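Local coordinates for pesticidal crystal protein Cry4Aa (Bacillus thuringiensis, PDB 2C9K), which binds to the midgut epithelial cells of mosquito larvae and promotes their colloid-osmotic lysis as a pore-forming insecticidal toxin, at residues A[105-110]-A[154-159]; A[184-189]-A[246-251]; A[265-270]-A[359-364]; A[299-304]-A[371-376]. One frame throughout, in Å; residues are numbered along the deposited sequence.

Contact 1: residues A[105-110]-A[154-159]; sequences TQIQLV and LNQAVK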
loop_
_atom_site.group_PDB
_atom_site.type_symbol
_atom_site.label_atom_id
_atom_site.label_comp_id
_atom_site.label_asym_id
_atom_site.label_seq_id
_atom_site.Cartn_x
_atom_site.Cartn_y
_atom_site.Cartn_z
ATOM N N THR A 105 14.846 -9.631 30.449
ATOM C CA THR A 105 13.701 -9.876 31.318
ATOM C C THR A 105 12.538 -8.990 30.870
ATOM O O THR A 105 11.381 -9.420 30.860
ATOM C CB THR A 105 14.052 -9.580 32.803
ATOM O OG1 THR A 105 12.979 -10.012 33.649
ATOM C CG2 THR A 105 14.286 -8.096 33.014
ATOM N N GLN A 106 12.867 -7.757 30.486
ATOM C CA GLN A 106 11.883 -6.778 30.023
ATOM C C GLN A 106 11.273 -7.248 28.701
ATOM O O GLN A 106 10.082 -7.060 28.452
ATOM C CB GLN A 106 12.559 -5.421 29.838
ATOM C CG GLN A 106 11.613 -4.244 29.777
ATOM C CD GLN A 106 10.766 -4.107 31.024
ATOM O OE1 GLN A 106 11.245 -4.301 32.137
ATOM N NE2 GLN A 106 9.502 -3.754 30.843
ATOM N N ILE A 107 12.097 -7.856 27.853
ATOM C CA ILE A 107 11.623 -8.379 26.582
ATOM C C ILE A 107 10.593 -9.471 26.888
ATOM O O ILE A 107 9.578 -9.597 26.203
ATOM C CB ILE A 107 12.790 -8.979 25.754
ATOM C CG1 ILE A 107 13.682 -7.855 25.225
ATOM C CG2 ILE A 107 12.252 -9.823 24.611
ATOM C CD1 ILE A 107 14.868 -8.336 24.408
ATOM N N GLN A 108 10.858 -10.248 27.934
ATOM C CA GLN A 108 9.965 -11.326 28.345
ATOM C C GLN A 108 8.569 -10.828 28.705
ATOM O O GLN A 108 7.575 -11.499 28.425
ATOM C CB GLN A 108 10.551 -12.070 29.546
ATOM C CG GLN A 108 11.833 -12.826 29.259
ATOM C CD GLN A 108 12.282 -13.672 30.440
ATOM O OE1 GLN A 108 13.313 -14.346 30.380
ATOM N NE2 GLN A 108 11.503 -13.643 31.520
ATOM N N LEU A 109 8.494 -9.663 29.341
ATOM C CA LEU A 109 7.205 -9.097 29.724
ATOM C C LEU A 109 6.434 -8.592 28.510
ATOM O O LEU A 109 5.230 -8.827 28.390
ATOM C CB LEU A 109 7.391 -7.956 30.728
ATOM C CG LEU A 109 7.841 -8.349 32.135
ATOM C CD1 LEU A 109 7.899 -7.106 33.011
ATOM C CD2 LEU A 109 6.876 -9.370 32.720
ATOM N N VAL A 110 7.122 -7.892 27.614
ATOM C CA VAL A 110 6.474 -7.387 26.415
ATOM C C VAL A 110 5.987 -8.559 25.576
ATOM O O VAL A 110 4.950 -8.465 24.937
ATOM C CB VAL A 110 7.422 -6.512 25.560
ATOM C CG1 VAL A 110 6.747 -6.139 24.249
ATOM C CG2 VAL A 110 7.788 -5.246 26.319
ATOM N N LEU A 154 10.035 -8.509 19.143
ATOM C CA LEU A 154 10.613 -9.809 18.839
ATOM C C LEU A 154 11.776 -9.641 17.854
ATOM O O LEU A 154 12.843 -10.227 18.035
ATOM C CB LEU A 154 9.549 -10.733 18.257
ATOM C CG LEU A 154 8.497 -11.173 19.270
ATOM C CD1 LEU A 154 7.366 -11.918 18.573
ATOM C CD2 LEU A 154 9.161 -12.060 20.313
ATOM N N ASN A 155 11.569 -8.837 16.817
ATOM C CA ASN A 155 12.612 -8.592 15.825
ATOM C C ASN A 155 13.796 -8.003 16.561
ATOM O O ASN A 155 14.945 -8.324 16.268
ATOM C CB ASN A 155 12.112 -7.609 14.745
ATOM C CG ASN A 155 13.221 -7.152 13.795
ATOM O OD1 ASN A 155 13.953 -6.206 14.081
ATOM N ND2 ASN A 155 13.349 -7.832 12.664
ATOM N N GLN A 156 13.500 -7.152 17.535
ATOM C CA GLN A 156 14.535 -6.498 18.326
ATOM C C GLN A 156 15.250 -7.521 19.218
ATOM O O GLN A 156 16.480 -7.550 19.285
ATOM C CB GLN A 156 13.913 -5.383 19.175
ATOM C CG GLN A 156 14.925 -4.455 19.818
ATOM C CD GLN A 156 15.816 -5.163 20.836
ATOM O OE1 GLN A 156 15.377 -5.495 21.944
ATOM N NE2 GLN A 156 17.068 -5.406 20.457
ATOM N N ALA A 157 14.463 -8.359 19.887
ATOM C CA ALA A 157 14.984 -9.393 20.771
ATOM C C ALA A 157 15.964 -10.271 20.020
ATOM O O ALA A 157 17.050 -10.561 20.513
ATOM C CB ALA A 157 13.841 -10.243 21.315
ATOM N N VAL A 158 15.575 -10.706 18.828
ATOM C CA VAL A 158 16.445 -11.543 18.022
ATOM C C VAL A 158 17.759 -10.824 17.756
ATOM O O VAL A 158 18.830 -11.394 17.928
ATOM C CB VAL A 158 15.786 -11.900 16.686
ATOM C CG1 VAL A 158 16.797 -12.540 15.762
ATOM C CG2 VAL A 158 14.633 -12.854 16.927
ATOM N N LYS A 159 17.673 -9.568 17.339
ATOM C CA LYS A 159 18.868 -8.777 17.054
ATOM C C LYS A 159 19.702 -8.599 18.313
ATOM O O LYS A 159 20.915 -8.794 18.295
ATOM C CB LYS A 159 18.488 -7.395 16.513
ATOM C CG LYS A 159 17.843 -7.403 15.138
ATOM C CD LYS A 159 17.541 -5.975 14.706
ATOM C CE LYS A 159 16.827 -5.909 13.368
ATOM N NZ LYS A 159 16.453 -4.501 13.059
#

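Contact 2: residues A[184-189]-A[246-251]; sequences PVLTKA and YDVGKY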
loop_
_atom_site.group_PDB
_atom_site.type_symbol
_atom_site.label_atom_id
_atom_site.label_comp_id
_atom_site.label_asym_id
_atom_site.label_seq_id
_atom_site.Cartn_x
_atom_site.Cartn_y
_atom_site.Cartn_z
ATOM N N PRO A 184 12.368 -18.615 16.236
ATOM C CA PRO A 184 11.343 -19.516 15.705
ATOM C C PRO A 184 9.966 -18.895 15.932
ATOM O O PRO A 184 9.039 -19.092 15.150
ATOM C CB PRO A 184 11.555 -20.785 16.520
ATOM C CG PRO A 184 13.031 -20.761 16.788
ATOM C CD PRO A 184 13.242 -19.325 17.187
ATOM N N VAL A 185 9.853 -18.128 17.008
ATOM C CA VAL A 185 8.601 -17.462 17.364
ATOM C C VAL A 185 8.346 -16.207 16.524
ATOM O O VAL A 185 7.195 -15.903 16.190
ATOM C CB VAL A 185 8.599 -17.060 18.856
ATOM C CG1 VAL A 185 7.326 -16.321 19.200
ATOM C CG2 VAL A 185 8.744 -18.291 19.715
ATOM N N LEU A 186 9.416 -15.476 16.206
ATOM C CA LEU A 186 9.318 -14.256 15.409
ATOM C C LEU A 186 8.679 -14.627 14.093
ATOM O O LEU A 186 7.736 -13.987 13.624
ATOM C CB LEU A 186 10.711 -13.684 15.153
ATOM C CG LEU A 186 10.840 -12.546 14.139
ATOM C CD1 LEU A 186 9.959 -11.383 14.543
ATOM C CD2 LEU A 186 12.295 -12.115 14.056
ATOM N N THR A 187 9.216 -15.685 13.511
ATOM C CA THR A 187 8.738 -16.208 12.256
ATOM C C THR A 187 7.241 -16.543 12.327
ATOM O O THR A 187 6.440 -15.950 11.610
ATOM C CB THR A 187 9.568 -17.452 11.883
ATOM O OG1 THR A 187 10.897 -17.031 11.542
ATOM C CG2 THR A 187 8.942 -18.214 10.719
ATOM N N LYS A 188 6.865 -17.474 13.202
ATOM C CA LYS A 188 5.467 -17.875 13.346
ATOM C C LYS A 188 4.536 -16.684 13.555
ATOM O O LYS A 188 3.380 -16.715 13.132
ATOM C CB LYS A 188 5.314 -18.848 14.520
ATOM C CG LYS A 188 4.543 -20.126 14.195
ATOM C CD LYS A 188 5.216 -20.889 13.052
ATOM C CE LYS A 188 4.738 -22.339 12.950
ATOM N NZ LYS A 188 5.123 -23.162 14.157
ATOM N N ALA A 189 5.040 -15.640 14.209
ATOM C CA ALA A 189 4.255 -14.433 14.470
ATOM C C ALA A 189 4.035 -13.631 13.181
ATOM O O ALA A 189 2.971 -13.031 12.986
ATOM C CB ALA A 189 4.962 -13.569 15.508
ATOM N N TYR A 246 10.618 -7.939 9.124
ATOM C CA TYR A 246 10.956 -8.228 10.508
ATOM C C TYR A 246 11.678 -9.564 10.625
ATOM O O TYR A 246 12.189 -9.893 11.694
ATOM C CB TYR A 246 9.702 -8.253 11.386
ATOM C CG TYR A 246 9.102 -6.887 11.679
ATOM C CD1 TYR A 246 9.852 -5.890 12.313
ATOM C CD2 TYR A 246 7.785 -6.591 11.333
ATOM C CE1 TYR A 246 9.303 -4.630 12.588
ATOM C CE2 TYR A 246 7.232 -5.336 11.606
ATOM C CZ TYR A 246 7.996 -4.363 12.229
ATOM O OH TYR A 246 7.458 -3.116 12.461
ATOM N N ASP A 247 11.721 -10.332 9.535
ATOM C CA ASP A 247 12.389 -11.635 9.544
ATOM C C ASP A 247 13.894 -11.445 9.521
ATOM O O ASP A 247 14.520 -11.459 8.462
ATOM C CB ASP A 247 11.952 -12.477 8.339
ATOM C CG ASP A 247 12.584 -13.877 8.325
ATOM O OD1 ASP A 247 11.931 -14.821 7.826
ATOM O OD2 ASP A 247 13.732 -14.041 8.792
ATOM N N VAL A 248 14.467 -11.264 10.702
ATOM C CA VAL A 248 15.897 -11.066 10.848
ATOM C C VAL A 248 16.704 -12.083 10.056
ATOM O O VAL A 248 17.843 -11.826 9.671
ATOM C CB VAL A 248 16.297 -11.158 12.318
ATOM C CG1 VAL A 248 17.804 -11.063 12.448
ATOM C CG2 VAL A 248 15.598 -10.067 13.100
ATOM N N GLY A 249 16.126 -13.251 9.825
ATOM C CA GLY A 249 16.838 -14.260 9.067
ATOM C C GLY A 249 17.000 -13.812 7.631
ATOM O O GLY A 249 18.114 -13.766 7.116
ATOM N N LYS A 250 15.879 -13.469 7.000
ATOM C CA LYS A 250 15.844 -13.023 5.612
ATOM C C LYS A 250 16.519 -11.680 5.353
ATOM O O LYS A 250 17.223 -11.523 4.360
ATOM C CB LYS A 250 14.396 -12.941 5.146
ATOM C CG LYS A 250 13.647 -14.264 5.142
ATOM C CD LYS A 250 13.663 -14.906 3.764
ATOM C CE LYS A 250 14.962 -15.640 3.470
ATOM N NZ LYS A 250 14.984 -17.006 4.080
ATOM N N TYR A 251 16.293 -10.708 6.234
ATOM C CA TYR A 251 16.881 -9.373 6.075
ATOM C C TYR A 251 17.772 -8.961 7.257
ATOM O O TYR A 251 17.373 -8.169 8.114
ATOM C CB TYR A 251 15.768 -8.340 5.862
ATOM C CG TYR A 251 14.806 -8.712 4.746
ATOM C CD1 TYR A 251 13.747 -9.585 4.971
ATOM C CD2 TYR A 251 14.987 -8.226 3.450
ATOM C CE1 TYR A 251 12.898 -9.966 3.938
ATOM C CE2 TYR A 251 14.139 -8.604 2.406
ATOM C CZ TYR A 251 13.100 -9.473 2.659
ATOM O OH TYR A 251 12.259 -9.851 1.634
#

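Contact 3: residues A[265-270]-A[359-364]; sequences QVLNFE and VISLDN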
loop_
_atom_site.group_PDB
_atom_site.type_symbol
_atom_site.label_atom_id
_atom_site.label_comp_id
_atom_site.label_asym_id
_atom_site.label_seq_id
_atom_site.Cartn_x
_atom_site.Cartn_y
_atom_site.Cartn_z
ATOM N N GLN A 265 -10.447 7.226 -4.377
ATOM C CA GLN A 265 -11.383 8.079 -3.659
ATOM C C GLN A 265 -12.379 8.432 -4.766
ATOM O O GLN A 265 -11.978 8.603 -5.919
ATOM C CB GLN A 265 -10.667 9.325 -3.120
ATOM C CG GLN A 265 -9.584 9.018 -2.081
ATOM C CD GLN A 265 -8.877 10.266 -1.544
ATOM O OE1 GLN A 265 -8.606 11.211 -2.285
ATOM N NE2 GLN A 265 -8.554 10.260 -0.255
ATOM N N VAL A 266 -13.668 8.528 -4.454
ATOM C CA VAL A 266 -14.631 8.817 -5.516
ATOM C C VAL A 266 -15.456 10.102 -5.402
ATOM O O VAL A 266 -15.678 10.633 -4.315
ATOM C CB VAL A 266 -15.564 7.579 -5.744
ATOM C CG1 VAL A 266 -15.359 6.565 -4.633
ATOM C CG2 VAL A 266 -17.018 8.004 -5.841
ATOM N N LEU A 267 -15.897 10.597 -6.557
ATOM C CA LEU A 267 -16.682 11.818 -6.636
ATOM C C LEU A 267 -17.988 11.581 -7.386
ATOM O O LEU A 267 -18.009 10.874 -8.404
ATOM C CB LEU A 267 -15.875 12.913 -7.348
ATOM C CG LEU A 267 -16.606 14.172 -7.840
ATOM C CD1 LEU A 267 -17.169 14.971 -6.668
ATOM C CD2 LEU A 267 -15.641 15.020 -8.647
ATOM N N ASN A 268 -19.062 12.186 -6.868
ATOM C CA ASN A 268 -20.414 12.119 -7.429
ATOM C C ASN A 268 -21.101 10.766 -7.365
ATOM O O ASN A 268 -21.962 10.459 -8.189
ATOM C CB ASN A 268 -20.432 12.610 -8.875
ATOM C CG ASN A 268 -20.211 14.099 -8.982
ATOM O OD1 ASN A 268 -20.495 14.859 -8.046
ATOM N ND2 ASN A 268 -19.717 14.533 -10.131
ATOM N N PHE A 269 -20.733 9.963 -6.376
ATOM C CA PHE A 269 -21.323 8.650 -6.221
ATOM C C PHE A 269 -22.806 8.720 -5.872
ATOM O O PHE A 269 -23.652 8.115 -6.534
ATOM C CB PHE A 269 -20.613 7.877 -5.117
ATOM C CG PHE A 269 -21.275 6.576 -4.795
ATOM C CD1 PHE A 269 -21.146 5.488 -5.652
ATOM C CD2 PHE A 269 -22.093 6.458 -3.677
ATOM C CE1 PHE A 269 -21.831 4.296 -5.401
ATOM C CE2 PHE A 269 -22.778 5.272 -3.420
ATOM C CZ PHE A 269 -22.648 4.190 -4.283
ATOM N N GLU A 270 -23.112 9.461 -4.817
ATOM C CA GLU A 270 -24.475 9.581 -4.334
ATOM C C GLU A 270 -25.455 10.292 -5.256
ATOM O O GLU A 270 -26.621 9.931 -5.294
ATOM C CB GLU A 270 -24.467 10.239 -2.948
ATOM C CG GLU A 270 -23.563 9.518 -1.942
ATOM C CD GLU A 270 -22.108 10.039 -1.922
ATOM O OE1 GLU A 270 -21.533 10.323 -3.009
ATOM O OE2 GLU A 270 -21.534 10.148 -0.804
ATOM N N VAL A 359 -11.261 20.055 -6.114
ATOM C CA VAL A 359 -12.103 19.986 -7.301
ATOM C C VAL A 359 -13.455 20.669 -7.106
ATOM O O VAL A 359 -14.080 20.550 -6.047
ATOM C CB VAL A 359 -12.339 18.522 -7.752
ATOM C CG1 VAL A 359 -11.015 17.782 -7.810
ATOM C CG2 VAL A 359 -13.298 17.827 -6.819
ATOM N N ILE A 360 -13.869 21.411 -8.131
ATOM C CA ILE A 360 -15.151 22.100 -8.135
ATOM C C ILE A 360 -15.951 21.500 -9.281
ATOM O O ILE A 360 -15.584 21.631 -10.447
ATOM C CB ILE A 360 -15.025 23.625 -8.391
ATOM C CG1 ILE A 360 -14.242 24.303 -7.261
ATOM C CG2 ILE A 360 -16.418 24.245 -8.496
ATOM C CD1 ILE A 360 -12.756 23.984 -7.261
ATOM N N SER A 361 -17.040 20.829 -8.942
ATOM C CA SER A 361 -17.885 20.209 -9.944
ATOM C C SER A 361 -19.311 20.749 -9.843
ATOM O O SER A 361 -19.695 21.332 -8.824
ATOM C CB SER A 361 -17.881 18.696 -9.736
ATOM O OG SER A 361 -18.145 18.384 -8.378
ATOM N N LEU A 362 -20.091 20.558 -10.903
ATOM C CA LEU A 362 -21.470 21.020 -10.915
ATOM C C LEU A 362 -22.295 20.143 -9.980
ATOM O O LEU A 362 -22.058 18.942 -9.883
ATOM C CB LEU A 362 -22.024 20.974 -12.343
ATOM C CG LEU A 362 -21.279 21.885 -13.329
ATOM C CD1 LEU A 362 -21.897 21.780 -14.703
ATOM C CD2 LEU A 362 -21.346 23.322 -12.845
ATOM N N ASP A 363 -23.243 20.753 -9.278
ATOM C CA ASP A 363 -24.090 20.031 -8.341
ATOM C C ASP A 363 -25.490 19.832 -8.907
ATOM O O ASP A 363 -26.377 20.661 -8.712
ATOM C CB ASP A 363 -24.142 20.791 -7.019
ATOM C CG ASP A 363 -25.197 20.255 -6.076
ATOM O OD1 ASP A 363 -25.408 19.022 -6.038
ATOM O OD2 ASP A 363 -25.807 21.073 -5.355
ATOM N N ASN A 364 -25.673 18.713 -9.602
ATOM C CA ASN A 364 -26.938 18.363 -10.243
ATOM C C ASN A 364 -28.170 18.307 -9.349
ATOM O O ASN A 364 -29.283 18.128 -9.845
ATOM C CB ASN A 364 -26.805 17.024 -10.973
ATOM C CG ASN A 364 -26.342 15.904 -10.058
ATOM O OD1 ASN A 364 -26.799 14.771 -10.177
ATOM N ND2 ASN A 364 -25.423 16.216 -9.149
HETATM O O HOH W 1 -20.459 17.406 -8.115
#

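Contact 4: residues A[299-304]-A[371-376]; sequences LNFYEK and NNISKM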
loop_
_atom_site.group_PDB
_atom_site.type_symbol
_atom_site.label_atom_id
_atom_site.label_comp_id
_atom_site.label_asym_id
_atom_site.label_seq_id
_atom_site.Cartn_x
_atom_site.Cartn_y
_atom_site.Cartn_z
ATOM N N LEU A 299 -2.513 15.340 -17.078
ATOM C CA LEU A 299 -3.969 15.249 -17.012
ATOM C C LEU A 299 -4.519 16.115 -18.151
ATOM O O LEU A 299 -4.168 17.280 -18.283
ATOM C CB LEU A 299 -4.456 15.759 -15.659
ATOM C CG LEU A 299 -4.857 14.707 -14.624
ATOM C CD1 LEU A 299 -4.063 13.435 -14.825
ATOM C CD2 LEU A 299 -4.650 15.275 -13.226
ATOM N N ASN A 300 -5.381 15.542 -18.975
ATOM C CA ASN A 300 -5.919 16.267 -20.119
ATOM C C ASN A 300 -7.443 16.338 -20.113
ATOM O O ASN A 300 -8.113 15.361 -20.437
ATOM C CB ASN A 300 -5.427 15.586 -21.394
ATOM C CG ASN A 300 -3.926 15.352 -21.378
ATOM O OD1 ASN A 300 -3.142 16.235 -21.727
ATOM N ND2 ASN A 300 -3.516 14.164 -20.947
ATOM N N PHE A 301 -7.978 17.501 -19.747
ATOM C CA PHE A 301 -9.422 17.720 -19.689
ATOM C C PHE A 301 -9.920 18.646 -20.796
ATOM O O PHE A 301 -9.429 19.763 -20.946
ATOM C CB PHE A 301 -9.818 18.329 -18.341
ATOM C CG PHE A 301 -9.767 17.365 -17.199
ATOM C CD1 PHE A 301 -8.550 16.882 -16.731
ATOM C CD2 PHE A 301 -10.940 16.932 -16.590
ATOM C CE1 PHE A 301 -8.502 15.977 -15.667
ATOM C CE2 PHE A 301 -10.905 16.027 -15.527
ATOM C CZ PHE A 301 -9.685 15.548 -15.064
ATOM N N TYR A 302 -10.897 18.177 -21.568
ATOM C CA TYR A 302 -11.474 18.983 -22.638
ATOM C C TYR A 302 -12.615 19.846 -22.097
ATOM O O TYR A 302 -13.448 19.373 -21.325
ATOM C CB TYR A 302 -12.038 18.105 -23.753
ATOM C CG TYR A 302 -11.027 17.333 -24.554
ATOM C CD1 TYR A 302 -10.662 16.038 -24.192
ATOM C CD2 TYR A 302 -10.465 17.878 -25.705
ATOM C CE1 TYR A 302 -9.763 15.300 -24.968
ATOM C CE2 TYR A 302 -9.566 17.155 -26.485
ATOM C CZ TYR A 302 -9.222 15.868 -26.111
ATOM O OH TYR A 302 -8.335 15.157 -26.882
ATOM N N GLU A 303 -12.653 21.109 -22.508
ATOM C CA GLU A 303 -13.706 22.029 -22.084
ATOM C C GLU A 303 -14.578 22.325 -23.296
ATOM O O GLU A 303 -14.214 21.990 -24.421
ATOM C CB GLU A 303 -13.099 23.333 -21.578
ATOM C CG GLU A 303 -12.176 23.979 -22.594
ATOM C CD GLU A 303 -11.772 25.381 -22.209
ATOM O OE1 GLU A 303 -11.211 25.562 -21.107
ATOM O OE2 GLU A 303 -12.016 26.302 -23.016
ATOM N N LYS A 304 -15.726 22.958 -23.075
ATOM C CA LYS A 304 -16.618 23.282 -24.182
ATOM C C LYS A 304 -16.155 24.537 -24.923
ATOM O O LYS A 304 -15.593 25.456 -24.319
ATOM C CB LYS A 304 -18.053 23.461 -23.669
ATOM C CG LYS A 304 -18.711 22.150 -23.249
ATOM C CD LYS A 304 -20.152 22.332 -22.810
ATOM C CE LYS A 304 -20.245 23.092 -21.504
ATOM N NZ LYS A 304 -21.666 23.200 -21.053
ATOM N N ASN A 371 -22.894 16.984 -13.611
ATOM C CA ASN A 371 -22.250 17.192 -12.312
ATOM C C ASN A 371 -20.737 17.091 -12.498
ATOM O O ASN A 371 -19.991 16.773 -11.567
ATOM C CB ASN A 371 -22.739 16.192 -11.245
ATOM C CG ASN A 371 -22.512 14.731 -11.626
ATOM O OD1 ASN A 371 -22.846 13.836 -10.854
ATOM N ND2 ASN A 371 -21.956 14.485 -12.805
ATOM N N ASN A 372 -20.315 17.391 -13.726
ATOM C CA ASN A 372 -18.920 17.373 -14.159
ATOM C C ASN A 372 -17.982 18.289 -13.378
ATOM O O ASN A 372 -18.412 19.174 -12.638
ATOM C CB ASN A 372 -18.833 17.788 -15.628
ATOM C CG ASN A 372 -19.561 16.849 -16.542
ATOM O OD1 ASN A 372 -20.685 16.430 -16.260
ATOM N ND2 ASN A 372 -18.930 16.518 -17.663
ATOM N N ILE A 373 -16.687 18.068 -13.579
ATOM C CA ILE A 373 -15.653 18.880 -12.957
ATOM C C ILE A 373 -15.468 20.095 -13.867
ATOM O O ILE A 373 -15.332 19.952 -15.083
ATOM C CB ILE A 373 -14.307 18.109 -12.869
ATOM C CG1 ILE A 373 -14.445 16.915 -11.925
ATOM C CG2 ILE A 373 -13.206 19.032 -12.379
ATOM C CD1 ILE A 373 -13.178 16.093 -11.786
ATOM N N SER A 374 -15.475 21.289 -13.290
ATOM C CA SER A 374 -15.300 22.492 -14.088
ATOM C C SER A 374 -14.039 23.243 -13.674
ATOM O O SER A 374 -13.581 24.134 -14.386
ATOM C CB SER A 374 -16.520 23.413 -13.956
ATOM O OG SER A 374 -16.594 24.001 -12.665
ATOM N N LYS A 375 -13.469 22.875 -12.532
ATOM C CA LYS A 375 -12.260 23.536 -12.057
ATOM C C LYS A 375 -11.443 22.652 -11.106
ATOM O O LYS A 375 -12.005 21.896 -10.306
ATOM C CB LYS A 375 -12.639 24.842 -11.355
ATOM C CG LYS A 375 -11.455 25.649 -10.863
ATOM C CD LYS A 375 -11.902 26.768 -9.945
ATOM C CE LYS A 375 -10.707 27.548 -9.416
ATOM N NZ LYS A 375 -9.905 28.114 -10.532
ATOM N N MET A 376 -10.118 22.747 -11.191
ATOM C CA MET A 376 -9.259 21.953 -10.319
ATOM C C MET A 376 -8.007 22.679 -9.843
ATOM O O MET A 376 -7.329 23.354 -10.608
ATOM C CB MET A 376 -8.847 20.650 -11.010
ATOM C CG MET A 376 -9.974 19.663 -11.187
ATOM S SD MET A 376 -9.419 18.175 -12.015
ATOM C CE MET A 376 -9.521 18.702 -13.722
#

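Contact 1: residues A[105-110]-A[154-159]
I107 on helix 103-123 plugs into A157 on helix 140-164, where two helices pack in the N-terminal helical bundle of this three-domain Cry toxin. The tight part is small and wholly apolar. The alanine CB sits between two branches of the isoleucine, A157 CB being 3.7 Å from I107 CG2 and 3.8 Å from I107 CD1. With chi1 at -72°, CG2 lies anti to the backbone N while CG1 carries CD1 forward until it also rests near A157 CA. With only a methyl at position 157, the backbones come close at that point: the CA atoms of I107 and A157 are 6.8 Å apart. The face of segment 105-110 that carries T105 and L109 looks the other way, to solvent, and adds nothing here. The inner flank is filled from outside the pair, as Y84 of helix 77-89 touches both I107 and V110. In related Cry toxins the hairpin corresponding to these two helices is thought to enter the membrane; here the C125-C132 disulfide lies in the connection between them. Q156 closes the polar side: its chain bends at chi2, its OE1 is hydrogen-bonded by Y84 OH, and Q156 OE1 lies 3.8 Å from I107 CD1.

Contact 2: residues A[184-189]-A[246-251]
L186 lays its forked end against the backbone of Y246, with L186 CD2 3.2 Å from Y246 O and L186 CD1 4.5 Å from Y246 CB. CG lies anti to the leucine's backbone N (chi1 170°), which turns the fork to the loop. L186 CD2 also meets V248 CG2 at 4.0 Å, the two side chains crossing at about a right angle. T187 OG1 stands 4.4 Å from D247 OD1, a loose approach. One shell out, D247, the centre of an inverse gamma turn, holds the loop in shape. D247 OD2 takes the backbone N of K250 at 2.9 Å in a fairly straight bond (160°), an Asx motif with the donor well above the carboxylate plane. Y183 OH bonds to OD2 as well, tying the loop to the start of helix 183-208. Helix 140-164 supplies N155, whose ND2 bonds to Y246 O. This loop follows helix 222-240 and leads from the N-terminal helical domain toward strand 255-256; on the way, Y251 OH reaches E606 and Y570 in the C-terminal domain. The chemistry is therefore divided: the leucine gives apolar cover, while the buried carbonyl and carboxylate find their donors in other residues, which would be consistent with a charged D247.

Contact 3: residues A[265-270]-A[359-364]
L267 and N268, at the point where strand 262-267 gives way to a turn, face V359 and S361 of strand 353-362 across an interface between sheets: the nearest CA atoms, those of N268 and D363, are 8.8 Å apart, and N268 itself takes a left-handed backbone conformation (phi 68°, psi 28°). Side chains therefore do the bridging. L267 and V359 reach toward each other tip to tip, L267 CD2 meeting V359 CG2 at 4.1 Å. On the other leucine branch, L267 CD1 comes to 3.9 Å from S361 OG, so it covers the hydroxyl without bonding to it.

The polar half is carried by one ordered water. It donates to N268 OD1, accepts from S361 OG, and donates to L362 O at 2.8 Å, which ties the turn to both a side chain and a carbonyl of the opposite strand. S361 can offer its hydroxyl because chi1 of 50° sets OG between the backbone N and the carbonyl carbon, pointing toward the turn. The amide of N268 is gripped at its other end too: ND2 donates to the carbonyls of N371 and Q449, so the group's rotation is fixed and OD1 is left facing the water.

Strand 262-267 belongs to a sheet with 450-457 and 432-440, strand 353-362 to a different antiparallel sheet whose strand 402-407 also touches L267. Packing of separate antiparallel sheets through their inward side chains is typical of the beta prism that forms the second domain of three-domain Cry toxins.

Contact 4: residues A[299-304]-A[371-376]
I373 and M376 of segment 371-376 meet the ring of F301, joining two antiparallel sheets of the beta prism, the second domain of three-domain Cry toxins. The segment leads from a turn, where N372 ND2 bonds to the carbonyl of F313, into strand 373-381. I373 is the first to touch: I373 CD1 comes to 4.4 Å from F301 CE2, meeting the ring obliquely. S374 and K375 then form a classic beta bulge, both facing I360 of the neighbouring strand, and the K375 amine points off to a salt bridge with E390.

M376 follows and makes the main contact. Its chain runs extended through chi2 and then bends at chi3 (-84°), which carries the methyl over the ring of F301. M376 CE sits 3.3 Å from the centroid of the F301 ring and only 7° off the normal, a CH-pi contact over the centre of one face, with F301 CZ the nearest ring atom at 3.4 Å. The sulfur is set back, M376 SD lying 4.5 Å from the centroid of F301 and 27° off its normal, so this Met-aromatic pair is led by the methyl. The two side chains cross at about a right angle.

Around the pair, F301 stacks on H316 and meets F313 edge-to-face, both from strand 313-322 of its own sheet, while I437 of strand 432-440 touches it from another sheet. Strand 294-303, between 313-322 and 342-347, thus faces strand 373-381, which lies between 353-362 and 386-392.

In the fold
The four contacts fall into two pairs on opposite sides of the chain's centre. Contacts 1 and 2, centres 13 Å apart, share helix 140-164 as a common wall: V158 CG1 packs 3.7 Å from V248 CB, joining the helical bundle to the loop that leads out of it. Contacts 3 and 4, centres 12 Å apart, sit side by side in the beta prism, where strands 353-362 and 373-381 are neighbours and L362 N lies 2.8 Å from N372 O, a probable hydrogen bond. Between the pairs nothing touches; contacts 1 and 3 are centred 50 Å apart, and even contacts 2 and 3 keep about 24 Å between nearest atoms.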